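Pgp2 (Campylobacter jejuni subsp. jejuni, PDB 6XJ6) is a peptidoglycan hydrolase, probably an L,D-carboxypeptidase of the YkuD family, whose accessory NTF2-like domain has a peptidoglycan-binding pocket that directs helical cell shape. Local coordinates at residues L144-F147 and A148-Q152; M210-E213 and Q214-M218. All coordinates share one frame; numbering follows the deposited sequence.

Interaction 1 (L144-F147 and A148-Q152)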
ATOM      1  N   LEU A 144      -6.958  14.535  18.659  1.00 26.53           N
ATOM      2  CA  LEU A 144      -7.350  14.472  17.258  1.00 26.81           C
ATOM      3  C   LEU A 144      -7.060  15.765  16.517  1.00 27.42           C
ATOM      4  O   LEU A 144      -6.815  15.728  15.306  1.00 25.43           O
ATOM      5  CB  LEU A 144      -8.827  14.107  17.132  1.00 28.93           C
ATOM      6  CG  LEU A 144      -9.083  12.612  16.979  1.00 25.34           C
ATOM      7  CD1 LEU A 144     -10.569  12.349  17.066  1.00 30.30           C
ATOM      8  CD2 LEU A 144      -8.541  12.065  15.664  1.00 23.47           C
ATOM      9  N   GLU A 145      -7.093  16.911  17.201  1.00 30.93           N
ATOM     10  CA  GLU A 145      -6.713  18.156  16.545  1.00 30.54           C
ATOM     11  C   GLU A 145      -5.258  18.111  16.105  1.00 27.03           C
ATOM     12  O   GLU A 145      -4.928  18.532  14.991  1.00 28.99           O
ATOM     13  CB  GLU A 145      -6.966  19.352  17.464  1.00 29.74           C
ATOM     14  CG  GLU A 145      -8.438  19.700  17.631  1.00 54.36           C
ATOM     15  CD  GLU A 145      -9.099  20.092  16.322  1.00 53.68           C
ATOM     16  OE1 GLU A 145      -8.373  20.316  15.327  1.00 62.08           O
ATOM     17  OE2 GLU A 145     -10.344  20.173  16.287  1.00 57.95           O
ATOM     18  N   LYS A 146      -4.373  17.580  16.957  1.00 27.34           N
ATOM     19  CA  LYS A 146      -2.970  17.471  16.573  1.00 28.81           C
ATOM     20  C   LYS A 146      -2.795  16.488  15.425  1.00 22.89           C
ATOM     21  O   LYS A 146      -2.052  16.760  14.475  1.00 24.32           O
ATOM     22  CB  LYS A 146      -2.110  17.059  17.766  1.00 27.96           C
ATOM     23  CG  LYS A 146      -0.635  16.871  17.386  1.00 38.00           C
ATOM     24  CD  LYS A 146       0.269  16.565  18.576  1.00 46.28           C
ATOM     25  CE  LYS A 146       1.717  16.391  18.114  1.00 48.73           C
ATOM     26  NZ  LYS A 146       2.679  16.204  19.240  1.00 47.13           N
ATOM     27  N   PHE A 147      -3.471  15.340  15.489  1.00 21.73           N
ATOM     28  CA  PHE A 147      -3.423  14.399  14.377  1.00 19.53           C
ATOM     29  C   PHE A 147      -3.866  15.070  13.078  1.00 20.09           C
ATOM     30  O   PHE A 147      -3.211  14.933  12.036  1.00 19.39           O
ATOM     31  CB  PHE A 147      -4.299  13.184  14.692  1.00 21.20           C
ATOM     32  CG  PHE A 147      -4.327  12.166  13.594  1.00 18.51           C
ATOM     33  CD1 PHE A 147      -5.299  12.211  12.609  1.00 19.14           C
ATOM     34  CD2 PHE A 147      -3.367  11.171  13.532  1.00 17.48           C
ATOM     35  CE1 PHE A 147      -5.321  11.287  11.586  1.00 21.59           C
ATOM     36  CE2 PHE A 147      -3.382  10.242  12.520  1.00 16.52           C
ATOM     37  CZ  PHE A 147      -4.362  10.296  11.538  1.00 16.78           C
ATOM     38  N   ALA A 148      -4.974  15.814  13.127  1.00 20.62           N
ATOM     39  CA  ALA A 148      -5.490  16.464  11.926  1.00 21.40           C
ATOM     40  C   ALA A 148      -4.490  17.463  11.363  1.00 20.58           C
ATOM     41  O   ALA A 148      -4.310  17.548  10.143  1.00 22.07           O
ATOM     42  CB  ALA A 148      -6.815  17.155  12.237  1.00 22.88           C
ATOM     43  N   GLN A 149      -3.829  18.228  12.239  1.00 23.02           N
ATOM     44  CA  GLN A 149      -2.845  19.203  11.785  1.00 24.31           C
ATOM     45  C   GLN A 149      -1.667  18.519  11.103  1.00 26.06           C
ATOM     46  O   GLN A 149      -1.135  19.027  10.110  1.00 26.19           O
ATOM     47  CB  GLN A 149      -2.368  20.036  12.973  1.00 27.89           C
ATOM     48  CG  GLN A 149      -3.446  20.921  13.573  1.00 35.85           C
ATOM     49  CD  GLN A 149      -2.997  21.602  14.852  1.00 51.06           C
ATOM     50  OE1 GLN A 149      -1.919  21.318  15.376  1.00 56.70           O
ATOM     51  NE2 GLN A 149      -3.824  22.509  15.361  1.00 66.18           N
ATOM     52  N   VAL A 150      -1.250  17.357  11.613  1.00 22.12           N
ATOM     53  CA  VAL A 150      -0.075  16.687  11.062  1.00 23.86           C
ATOM     54  C   VAL A 150      -0.363  16.100   9.687  1.00 22.13           C
ATOM     55  O   VAL A 150       0.532  16.035   8.838  1.00 30.00           O
ATOM     56  CB  VAL A 150       0.458  15.626  12.047  1.00 25.48           C
ATOM     57  CG1 VAL A 150       1.483  14.715  11.380  1.00 51.02           C
ATOM     58  CG2 VAL A 150       1.065  16.297  13.272  1.00 26.60           C
ATOM     59  N   VAL A 151      -1.592  15.637   9.440  1.00 19.89           N
ATOM     60  CA  VAL A 151      -1.919  15.002   8.164  1.00 19.20           C
ATOM     61  C   VAL A 151      -2.518  15.968   7.151  1.00 20.74           C
ATOM     62  O   VAL A 151      -2.641  15.606   5.969  1.00 21.57           O
ATOM     63  CB  VAL A 151      -2.851  13.780   8.339  1.00 17.07           C
ATOM     64  CG1 VAL A 151      -2.207  12.736   9.250  1.00 20.27           C
ATOM     65  CG2 VAL A 151      -4.231  14.205   8.860  1.00 18.15           C
ATOM     66  N   GLN A 152      -2.906  17.171   7.568  1.00 21.24           N
ATOM     67  CA  GLN A 152      -3.597  18.092   6.676  1.00 21.96           C
ATOM     68  C   GLN A 152      -2.753  18.396   5.443  1.00 30.98           C
ATOM     69  O   GLN A 152      -1.554  18.671   5.544  1.00 26.22           O
ATOM     70  CB  GLN A 152      -3.924  19.388   7.422  1.00 27.05           C
ATOM     71  CG  GLN A 152      -4.660  20.416   6.587  1.00 36.95           C
ATOM     72  CD  GLN A 152      -5.184  21.573   7.416  1.00 48.99           C
ATOM     73  OE1 GLN A 152      -5.596  21.399   8.564  1.00 50.32           O
ATOM     74  NE2 GLN A 152      -5.165  22.766   6.838  1.00 53.54           N
TER
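F147 and V151, one helical turn apart, make the main side-chain contact in the last turns of helix 141-151, an amphipathic alpha-helix in the YkuD-type catalytic domain. The interaction is CH-pi: V151 CG1 lies 4.2 Å from the centroid of the F147 ring and 20° off the ring normal, which places the methyl over one face, displaced toward the rim near CZ. The phenyl group gets there because CG of F147 stands opposite its own backbone N (chi1 179°), swinging the ring along the helix toward the next turn. F53 and F97 each meet the same ring edge-to-face, and L39 and V41 of strand 38-45 also touch it, so this side of the helix is buried against strands 38-45 and 48-56 of the five-stranded mixed sheet and against strand 97-98.

Backbone bonding is regular i to i+4. A148 N donates to L144 O at 2.9 Å, and equivalent bonds run from Q149 N to E145 O, from V150 N to K146 O and from V151 N to F147 O. F147 O also receives a weak second bond from V150 N, with an N-H...O angle of 121°, as the helix nears its end; Q152 is the first residue to leave helical backbone angles.

Aliphatic atoms also pack against carbonyl oxygens of the preceding turn. The exposed Q149 chain, extended beyond CG, has its CG 3.1 Å from E145 O. V150, whose side chain touches V41 and D52, places its CG2 methyl 3.4 Å from K146 O.

Interaction 2 (M210-E213 and Q214-M218)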
ATOM      1  N   MET A 210      -9.528 -15.044 -13.737  1.00 35.98           N
ATOM      2  CA  MET A 210      -8.765 -15.819 -14.706  1.00 36.61           C
ATOM      3  C   MET A 210      -7.561 -16.473 -14.036  1.00 32.71           C
ATOM      4  O   MET A 210      -6.864 -15.853 -13.228  1.00 37.45           O
ATOM      5  CB  MET A 210      -8.281 -14.912 -15.838  1.00 34.06           C
ATOM      6  CG  MET A 210      -7.651 -15.657 -16.992  1.00 35.21           C
ATOM      7  SD  MET A 210      -7.006 -14.562 -18.270  1.00 33.56           S
ATOM      8  CE  MET A 210      -8.482 -13.759 -18.840  1.00 28.52           C
ATOM      9  N   LYS A 211      -7.317 -17.735 -14.379  1.00 33.62           N
ATOM     10  CA  LYS A 211      -6.159 -18.461 -13.883  1.00 39.14           C
ATOM     11  C   LYS A 211      -4.941 -18.201 -14.770  1.00 33.82           C
ATOM     12  O   LYS A 211      -5.049 -17.694 -15.888  1.00 32.89           O
ATOM     13  CB  LYS A 211      -6.467 -19.956 -13.809  1.00 39.65           C
ATOM     14  CG  LYS A 211      -7.541 -20.307 -12.787  1.00 41.18           C
ATOM     15  CD  LYS A 211      -8.018 -21.740 -12.932  1.00 55.73           C
ATOM     16  CE  LYS A 211      -8.866 -21.922 -14.180  1.00 69.47           C
ATOM     17  NZ  LYS A 211      -9.437 -23.291 -14.276  1.00 63.93           N
ATOM     18  N   PHE A 212      -3.771 -18.590 -14.260  1.00 34.04           N
ATOM     19  CA  PHE A 212      -2.509 -18.186 -14.876  1.00 28.85           C
ATOM     20  C   PHE A 212      -2.381 -18.687 -16.311  1.00 30.16           C
ATOM     21  O   PHE A 212      -1.936 -17.943 -17.194  1.00 31.39           O
ATOM     22  CB  PHE A 212      -1.334 -18.676 -14.034  1.00 41.47           C
ATOM     23  CG  PHE A 212      -0.001 -18.228 -14.554  1.00 32.19           C
ATOM     24  CD1 PHE A 212       0.517 -16.995 -14.195  1.00 47.02           C
ATOM     25  CD2 PHE A 212       0.725 -19.032 -15.416  1.00 38.22           C
ATOM     26  CE1 PHE A 212       1.739 -16.578 -14.677  1.00 37.88           C
ATOM     27  CE2 PHE A 212       1.951 -18.620 -15.898  1.00 42.75           C
ATOM     28  CZ  PHE A 212       2.459 -17.390 -15.530  1.00 47.84           C
ATOM     29  N   GLU A 213      -2.736 -19.948 -16.563  1.00 36.57           N
ATOM     30  CA  GLU A 213      -2.590 -20.491 -17.911  1.00 39.24           C
ATOM     31  C   GLU A 213      -3.343 -19.642 -18.929  1.00 35.85           C
ATOM     32  O   GLU A 213      -2.813 -19.329 -20.002  1.00 39.53           O
ATOM     33  CB  GLU A 213      -3.070 -21.943 -17.945  1.00 43.98           C
ATOM     34  CG  GLU A 213      -2.871 -22.635 -19.283  1.00 50.46           C
ATOM     35  CD  GLU A 213      -3.320 -24.084 -19.262  1.00 68.00           C
ATOM     36  OE1 GLU A 213      -4.185 -24.427 -18.428  1.00 60.23           O
ATOM     37  OE2 GLU A 213      -2.804 -24.882 -20.075  1.00 72.19           O
ATOM     38  N   GLN A 214      -4.574 -19.239 -18.599  1.00 33.27           N
ATOM     39  CA  GLN A 214      -5.356 -18.414 -19.513  1.00 32.44           C
ATOM     40  C   GLN A 214      -4.804 -16.997 -19.587  1.00 29.78           C
ATOM     41  O   GLN A 214      -4.802 -16.380 -20.657  1.00 29.90           O
ATOM     42  CB  GLN A 214      -6.822 -18.404 -19.082  1.00 32.24           C
ATOM     43  CG  GLN A 214      -7.585 -19.659 -19.484  1.00 41.76           C
ATOM     44  CD  GLN A 214      -7.009 -20.919 -18.862  1.00 58.26           C
ATOM     45  OE1 GLN A 214      -6.574 -21.832 -19.567  1.00 60.75           O
ATOM     46  NE2 GLN A 214      -7.007 -20.977 -17.534  1.00 49.22           N
ATOM     47  N   PHE A 215      -4.338 -16.465 -18.457  1.00 28.69           N
ATOM     48  CA  PHE A 215      -3.683 -15.161 -18.460  1.00 24.03           C
ATOM     49  C   PHE A 215      -2.453 -15.173 -19.359  1.00 26.51           C
ATOM     50  O   PHE A 215      -2.243 -14.246 -20.149  1.00 27.14           O
ATOM     51  CB  PHE A 215      -3.308 -14.804 -17.024  1.00 25.91           C
ATOM     52  CG  PHE A 215      -2.514 -13.536 -16.883  1.00 23.07           C
ATOM     53  CD1 PHE A 215      -3.120 -12.295 -17.005  1.00 22.22           C
ATOM     54  CD2 PHE A 215      -1.160 -13.583 -16.587  1.00 27.33           C
ATOM     55  CE1 PHE A 215      -2.388 -11.129 -16.860  1.00 22.45           C
ATOM     56  CE2 PHE A 215      -0.426 -12.414 -16.430  1.00 23.39           C
ATOM     57  CZ  PHE A 215      -1.040 -11.192 -16.562  1.00 20.18           C
ATOM     58  N   ALA A 216      -1.644 -16.230 -19.271  1.00 29.78           N
ATOM     59  CA  ALA A 216      -0.454 -16.334 -20.109  1.00 25.95           C
ATOM     60  C   ALA A 216      -0.818 -16.331 -21.587  1.00 28.10           C
ATOM     61  O   ALA A 216      -0.190 -15.636 -22.396  1.00 33.55           O
ATOM     62  CB  ALA A 216       0.308 -17.611 -19.757  1.00 29.85           C
ATOM     63  N   SER A 217      -1.814 -17.133 -21.970  1.00 29.89           N
ATOM     64  CA  SER A 217      -2.211 -17.201 -23.371  1.00 30.54           C
ATOM     65  C   SER A 217      -2.847 -15.895 -23.832  1.00 29.05           C
ATOM     66  O   SER A 217      -2.652 -15.475 -24.978  1.00 34.40           O
ATOM     67  CB  SER A 217      -3.158 -18.379 -23.580  1.00 40.83           C
ATOM     68  OG  SER A 217      -2.508 -19.601 -23.269  1.00 47.30           O
ATOM     69  N   MET A 218      -3.608 -15.236 -22.955  1.00 27.31           N
ATOM     70  CA  MET A 218      -4.191 -13.944 -23.303  1.00 26.20           C
ATOM     71  C   MET A 218      -3.107 -12.913 -23.569  1.00 25.89           C
ATOM     72  O   MET A 218      -3.184 -12.151 -24.541  1.00 26.09           O
ATOM     73  CB  MET A 218      -5.087 -13.446 -22.168  1.00 28.05           C
ATOM     74  CG  MET A 218      -5.692 -12.065 -22.416  1.00 33.11           C
ATOM     75  SD  MET A 218      -6.398 -11.303 -20.949  1.00 31.42           S
ATOM     76  CE  MET A 218      -4.933 -10.810 -20.043  1.00 25.73           C
TER
HETATM   77  O   HOH W   1      -8.746 -19.279 -16.286  1.00 40.04           O
HETATM   78  O   HOH W   2      -1.078 -20.828 -21.455  1.00 52.35           O
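M210 reaches across the first turn of helix 212-223, in the NTF2-like domain, to Q214, F215 and M218 from a position just before the N-cap residue K211. Its CB points toward the turn, and CG packs 3.5 Å from Q214 CB. SD then passes over the backbone at F215, 3.3 Å from F215 N, and also touches F215 CB. A bend at chi3 (-63°) turns the CE methyl onward to M218, where it meets SD at 3.9 Å. The M210 side chain thus runs along one helical turn, from Q214 to M218.

On another side of the turn, F212 and A216 meet obliquely, with F212 CE2 4.3 Å from A216 CB. The F215 ring leads away from the turn and is buried, meeting F204 and Y199 each edge-to-face, while L196 of helix 192-196 touches both F215 and A216.

The helix begins with three i to i+4 backbone bonds. F215 N donates to K211 O, A216 N to F212 O at 2.7 Å, and S217 N to E213 O.

Water completes the polar side. One molecule accepts from both K211 N and Q214 NE2, the latter at 2.7 Å; the Q214 chain, bent at chi2 (61°), brings its amide back alongside K211. A second water donates to E213 O at 2.7 Å and hydrogen-bonds to S217 OG, giving that carbonyl a partner besides S217 N. The chemistry is therefore divided: sulfur and methyl groups cover the turn largely by dispersion, whereas solvent bridges the polar groups of this surface helix start.

In the fold
Interactions 1 and 2 are separate local helix contacts, one in each domain of Pgp2. Residues 144-152 come first, closing helix 141-151 in the L,D-transpeptidase catalytic domain; residues 210-218 follow, opening helix 212-223 in the NTF2-like domain. Their centres are 46 Å apart, their nearest atoms about 35 Å, and they lie on opposite sides of the chain's centre, sharing no helix or sheet. L144 in interaction 1 has its side chain about 6 Å from that of H119, a predicted active-site residue, whereas interaction 2 is a surface contact away from the predicted catalytic residues. The separation reflects the protein's division into a catalytic domain and an accessory domain.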